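Local coordinates for Thiol:disulfide interchange protein DsbA (PDB 3HZ8) that probably acts as a periplasmic thiol:disulfide oxidoreductase of the DsbA type, using a redox-active disulfide to introduce disulfide bonds into other proteins, at residues 36-41 with 169-174; 32-37 with 90-95. The protein carries 1 engineered substitution. All coordinates share one frame; numbering follows the deposited sequence.

Contact 1: residues 36-41 with 169-174; sequences CPHCAH and ADWESG
The indole of Trp171 reaches across from helix 171-191 and sets its CZ2 and NE1 side against His38 and His41, with no hydrogen bond between the segments. Trp171 CZ2 lies 3.6 Å from His38 O and 3.8 Å from His38 CB. In the conformer described here the His38 side chain runs past at about a right angle to the indole, and the touching is done by the carbonyl and the root of the side chain more than by the imidazole. One turn on, Trp171 NE1 stands 3.8 Å from His41 CB. The His41 ring turns away from the tryptophan, and its ND1 makes a weak bond of 3.1 Å to Pro37 O.

Both histidines belong to the first turn of the helix that carries the CxxC motif of thioredoxin-fold oxidoreductases. Cys36 is its N-cap, and the redox-active disulfide joins Cys36 SG to Cys39 SG at 2.1 Å. Trp171 also packs on Leu42 and Val45 farther along that helix, and on Pro156.

With CG anti to the carbonyl carbon (chi1 -48°), Trp171 sends its indole out toward helix 37-50. Asp170 is the N-cap of the tryptophan's own helix: in a capping bond of 2.9 Å, the backbone N of Ser173 comes almost end-on to Asp170 OD1. Ser173 OG reaches the same Asp170 OD1 from above the carboxylate, at 2.7 Å.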
loop_
_atom_site.group_PDB
_atom_site.type_symbol
_atom_site.label_atom_id
_atom_site.label_comp_id
_atom_site.label_asym_id
_atom_site.label_seq_id
_atom_site.Cartn_x
_atom_site.Cartn_y
_atom_site.Cartn_z
ATOM N N CYS A 36 -2.829 1.301 11.721
ATOM C CA CYS A 36 -3.758 2.364 11.338
ATOM C C CYS A 36 -5.208 1.854 11.179
ATOM O O CYS A 36 -5.505 1.116 10.239
ATOM C CB CYS A 36 -3.199 3.000 10.043
ATOM S SG CYS A 36 -4.286 3.980 8.989
ATOM N N PRO A 37 -6.115 2.237 12.109
ATOM C CA PRO A 37 -7.484 1.741 11.966
ATOM C C PRO A 37 -8.191 2.078 10.658
ATOM O O PRO A 37 -8.883 1.218 10.110
ATOM C CB PRO A 37 -8.214 2.357 13.167
ATOM C CG PRO A 37 -7.127 2.552 14.181
ATOM C CD PRO A 37 -5.963 3.029 13.349
ATOM N N HIS A 38 -8.014 3.286 10.143
ATOM C CA HIS A 38 -8.679 3.632 8.891
ATOM C C HIS A 38 -8.099 2.834 7.733
ATOM O O HIS A 38 -8.813 2.503 6.780
ATOM C CB HIS A 38 -8.645 5.139 8.647
ATOM C CG HIS A 38 -9.666 5.889 9.447
ATOM N ND1 HIS A 38 -10.822 5.298 9.908
ATOM C CD2 HIS A 38 -9.720 7.182 9.842
ATOM C CE1 HIS A 38 -11.535 6.190 10.572
ATOM N NE2 HIS A 38 -10.892 7.343 10.541
ATOM N N CYS A 39 -6.807 2.520 7.823
ATOM C CA CYS A 39 -6.156 1.684 6.820
ATOM C C CYS A 39 -6.726 0.259 6.845
ATOM O O CYS A 39 -6.897 -0.358 5.792
ATOM C CB CYS A 39 -4.647 1.617 7.060
ATOM S SG CYS A 39 -3.816 3.216 7.101
ATOM N N ALA A 40 -7.015 -0.249 8.047
ATOM C CA ALA A 40 -7.609 -1.585 8.197
ATOM C C ALA A 40 -9.006 -1.628 7.606
ATOM O O ALA A 40 -9.419 -2.670 7.085
ATOM C CB ALA A 40 -7.645 -2.028 9.670
ATOM N N HIS A 41 -9.723 -0.504 7.682
ATOM C CA HIS A 41 -11.063 -0.421 7.106
ATOM C C HIS A 41 -11.038 -0.260 5.601
ATOM O O HIS A 41 -11.891 -0.803 4.908
ATOM C CB HIS A 41 -11.865 0.714 7.731
ATOM C CG HIS A 41 -12.463 0.360 9.052
ATOM N ND1 HIS A 41 -12.009 0.891 10.241
ATOM C CD2 HIS A 41 -13.469 -0.486 9.375
ATOM C CE1 HIS A 41 -12.720 0.396 11.240
ATOM N NE2 HIS A 41 -13.611 -0.443 10.742
ATOM N N ALA A 169 -14.076 10.873 0.216
ATOM C CA ALA A 169 -15.288 11.192 0.991
ATOM C C ALA A 169 -15.668 9.987 1.869
ATOM O O ALA A 169 -15.983 10.133 3.059
ATOM C CB ALA A 169 -16.438 11.597 0.069
ATOM N N ASP A 170 -15.605 8.800 1.271
ATOM C CA ASP A 170 -15.610 7.523 1.988
ATOM C C ASP A 170 -14.848 6.502 1.124
ATOM O O ASP A 170 -14.434 6.825 0.010
ATOM C CB ASP A 170 -17.035 7.063 2.388
ATOM C CG ASP A 170 -17.941 6.754 1.200
ATOM O OD1 ASP A 170 -17.488 6.583 0.048
ATOM O OD2 ASP A 170 -19.168 6.648 1.441
ATOM N N TRP A 171 -14.630 5.281 1.620
ATOM C CA TRP A 171 -13.772 4.358 0.869
ATOM C C TRP A 171 -14.422 3.905 -0.440
ATOM O O TRP A 171 -13.768 3.829 -1.484
ATOM C CB TRP A 171 -13.343 3.155 1.719
ATOM C CG TRP A 171 -12.835 3.517 3.080
ATOM C CD1 TRP A 171 -13.278 3.021 4.269
ATOM C CD2 TRP A 171 -11.786 4.451 3.396
ATOM N NE1 TRP A 171 -12.589 3.596 5.310
ATOM C CE2 TRP A 171 -11.669 4.482 4.804
ATOM C CE3 TRP A 171 -10.957 5.287 2.627
ATOM C CZ2 TRP A 171 -10.737 5.296 5.459
ATOM C CZ3 TRP A 171 -10.043 6.100 3.274
ATOM C CH2 TRP A 171 -9.936 6.098 4.679
ATOM N N GLU A 172 -15.720 3.617 -0.384
ATOM C CA GLU A 172 -16.405 3.099 -1.558
ATOM C C GLU A 172 -16.422 4.079 -2.724
ATOM O O GLU A 172 -16.059 3.709 -3.847
ATOM C CB GLU A 172 -17.824 2.646 -1.198
ATOM C CG GLU A 172 -17.858 1.368 -0.373
ATOM C CD GLU A 172 -17.648 0.126 -1.217
ATOM O OE1 GLU A 172 -17.636 0.227 -2.462
ATOM O OE2 GLU A 172 -17.498 -0.962 -0.634
ATOM N N SER A 173 -16.808 5.333 -2.467
ATOM C CA SER A 173 -16.800 6.334 -3.530
ATOM C C SER A 173 -15.394 6.597 -4.057
ATOM O O SER A 173 -15.204 6.919 -5.239
ATOM C CB SER A 173 -17.452 7.649 -3.093
ATOM O OG SER A 173 -16.764 8.244 -2.005
ATOM N N GLY A 174 -14.397 6.431 -3.190
ATOM C CA GLY A 174 -13.010 6.609 -3.614
ATOM C C GLY A 174 -12.592 5.608 -4.679
ATOM O O GLY A 174 -11.709 5.900 -5.500
#

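Contact 2: residues 32-37 with 90-95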
loop_
_atom_site.group_PDB
_atom_site.type_symbol
_atom_site.label_atom_id
_atom_site.label_comp_id
_atom_site.label_asym_id
_atom_site.label_seq_id
_atom_site.Cartn_x
_atom_site.Cartn_y
_atom_site.Cartn_z
ATOM N N PHE A 32 0.303 3.210 3.698
ATOM C CA PHE A 32 -0.506 2.746 4.820
ATOM C C PHE A 32 0.405 2.468 6.005
ATOM O O PHE A 32 1.634 2.541 5.892
ATOM C CB PHE A 32 -1.271 1.453 4.450
ATOM C CG PHE A 32 -0.379 0.231 4.342
ATOM C CD1 PHE A 32 -0.333 -0.701 5.382
ATOM C CD2 PHE A 32 0.449 0.044 3.236
ATOM C CE1 PHE A 32 0.514 -1.810 5.317
ATOM C CE2 PHE A 32 1.317 -1.057 3.162
ATOM C CZ PHE A 32 1.346 -1.989 4.200
ATOM N N GLY A 33 -0.199 2.143 7.142
ATOM C CA GLY A 33 0.545 1.568 8.266
ATOM C C GLY A 33 -0.298 0.446 8.838
ATOM O O GLY A 33 -1.530 0.533 8.831
ATOM N N TYR A 34 0.346 -0.607 9.342
ATOM C CA TYR A 34 -0.409 -1.721 9.938
ATOM C C TYR A 34 -1.083 -1.349 11.286
ATOM O O TYR A 34 -1.994 -2.042 11.743
ATOM C CB TYR A 34 0.490 -2.942 10.123
ATOM C CG TYR A 34 0.785 -3.713 8.864
ATOM C CD1 TYR A 34 -0.249 -4.223 8.072
ATOM C CD2 TYR A 34 2.095 -3.978 8.485
ATOM C CE1 TYR A 34 0.018 -4.981 6.922
ATOM C CE2 TYR A 34 2.374 -4.730 7.335
ATOM C CZ TYR A 34 1.331 -5.222 6.548
ATOM O OH TYR A 34 1.619 -5.978 5.417
ATOM N N PHE A 35 -0.643 -0.253 11.900
ATOM C CA PHE A 35 -1.208 0.232 13.184
ATOM C C PHE A 35 -2.458 1.071 12.982
ATOM O O PHE A 35 -3.039 1.553 13.948
ATOM C CB PHE A 35 -0.185 1.147 13.862
ATOM C CG PHE A 35 0.398 2.167 12.913
ATOM C CD1 PHE A 35 -0.380 3.237 12.464
ATOM C CD2 PHE A 35 1.700 2.035 12.418
ATOM C CE1 PHE A 35 0.115 4.169 11.556
ATOM C CE2 PHE A 35 2.197 2.951 11.504
ATOM C CZ PHE A 35 1.409 4.022 11.067
ATOM N N CYS A 36 -2.829 1.301 11.721
ATOM C CA CYS A 36 -3.758 2.364 11.338
ATOM C C CYS A 36 -5.208 1.854 11.179
ATOM O O CYS A 36 -5.505 1.116 10.239
ATOM C CB CYS A 36 -3.199 3.000 10.043
ATOM S SG CYS A 36 -4.286 3.980 8.989
ATOM N N PRO A 37 -6.115 2.237 12.109
ATOM C CA PRO A 37 -7.484 1.741 11.966
ATOM C C PRO A 37 -8.191 2.078 10.658
ATOM O O PRO A 37 -8.883 1.218 10.110
ATOM C CB PRO A 37 -8.214 2.357 13.167
ATOM C CG PRO A 37 -7.127 2.552 14.181
ATOM C CD PRO A 37 -5.963 3.029 13.349
ATOM N N VAL A 90 -5.131 -12.175 2.607
ATOM C CA VAL A 90 -5.198 -12.926 3.862
ATOM C C VAL A 90 -4.134 -12.431 4.855
ATOM O O VAL A 90 -4.413 -12.222 6.026
ATOM C CB VAL A 90 -5.006 -14.449 3.607
ATOM C CG1 VAL A 90 -5.237 -15.248 4.888
ATOM C CG2 VAL A 90 -5.935 -14.938 2.483
ATOM N N ALA A 91 -2.908 -12.261 4.354
ATOM C CA ALA A 91 -1.786 -11.796 5.197
ATOM C C ALA A 91 -2.076 -10.423 5.816
ATOM O O ALA A 91 -1.997 -10.243 7.031
ATOM C CB ALA A 91 -0.496 -11.779 4.415
ATOM N N ASN A 92 -2.456 -9.463 4.973
ATOM C CA ASN A 92 -2.793 -8.135 5.454
ATOM C C ASN A 92 -3.952 -8.146 6.424
ATOM O O ASN A 92 -3.916 -7.470 7.453
ATOM C CB ASN A 92 -3.099 -7.223 4.281
ATOM C CG ASN A 92 -1.857 -6.790 3.554
ATOM O OD1 ASN A 92 -0.732 -6.974 4.035
ATOM N ND2 ASN A 92 -2.048 -6.171 2.400
ATOM N N SER A 93 -4.970 -8.937 6.081
ATOM C CA SER A 93 -6.100 -9.181 6.961
ATOM C C SER A 93 -5.631 -9.640 8.342
ATOM O O SER A 93 -6.030 -9.054 9.344
ATOM C CB SER A 93 -7.041 -10.226 6.361
ATOM O OG SER A 93 -8.166 -10.397 7.202
ATOM N N HIS A 94 -4.780 -10.670 8.360
ATOM C CA HIS A 94 -4.209 -11.225 9.599
ATOM C C HIS A 94 -3.398 -10.177 10.377
ATOM O O HIS A 94 -3.520 -10.053 11.587
ATOM C CB HIS A 94 -3.351 -12.466 9.292
ATOM C CG HIS A 94 -4.112 -13.754 9.325
ATOM N ND1 HIS A 94 -3.607 -14.910 9.888
ATOM C CD2 HIS A 94 -5.355 -14.059 8.889
ATOM C CE1 HIS A 94 -4.506 -15.872 9.784
ATOM N NE2 HIS A 94 -5.577 -15.382 9.181
ATOM N N ILE A 95 -2.591 -9.399 9.670
ATOM C CA ILE A 95 -1.714 -8.425 10.332
ATOM C C ILE A 95 -2.472 -7.234 10.898
ATOM O O ILE A 95 -2.211 -6.798 12.017
ATOM C CB ILE A 95 -0.587 -7.965 9.390
ATOM C CG1 ILE A 95 0.306 -9.155 9.032
ATOM C CG2 ILE A 95 0.268 -6.871 10.040
ATOM C CD1 ILE A 95 1.096 -8.985 7.769
#
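Tyr34 makes the contact for segment 32-37, meeting Ile95 with a ring face and Asn92 with its hydroxyl. Phe32, at the end of strand 26-32, covers one face of the Tyr34 ring: Phe32 CE1 sits over the centre of the face turned from Ile95, 3.5 Å above the plane. Gly33 then opens a type I turn that closes with Cys36 N bonded to Gly33 O (3.3 Å). Within the turn, a chi1 of -76° puts Tyr34 CG anti to its carbonyl carbon and swings the ring toward helix 88-101. There its second face receives the Ile95 methyl CG2 in a CH-pi contact, 3.4 Å from the ring centroid and 17° off the normal. The aromatic ring is thus sandwiched, while Tyr34 OH donates to Asn92 OD1 over 2.9 Å, a buried pair with the donor tilted out of the carbonyl plane. The chain then passes through Cys36 to Pro37, where the active-site helix begins.

Phe96 meets the Tyr34 ring edge-to-face, and Asn92 ND2 bonds weakly to Glu43 of helix 37-50. Val80 of helix 71-83 packs on Tyr34, Asn92 and Ile95, and His63 of strand 57-63 meets both Phe32 and Tyr34. The loop after strand 26-32 is in this way packed on helix 88-101, part of the helical insertion characteristic of DsbA.

Contacts 1 and 2 share Cys36 and Pro37 and lie on successive parts of one stretch, the loop leading into helix 37-50 and that helix's first turn; their centres are 13 Å apart. Contact 1 is at the surface and ties this turn to the start of helix 171-191, whereas contact 2 is buried and ties the preceding loop to helix 88-101. They meet at the active-site disulfide: Cys39 CB packs 3.7 Å from Gly33 O, and Cys39 SG lies 4.0 Å from Phe32 CA. Cys39 also touches Phe96, next to Ile95 in the chain, and Pro156, beside contact 1. Neither cysteine touches the opposite segment in either contact; the disulfide lies beside both.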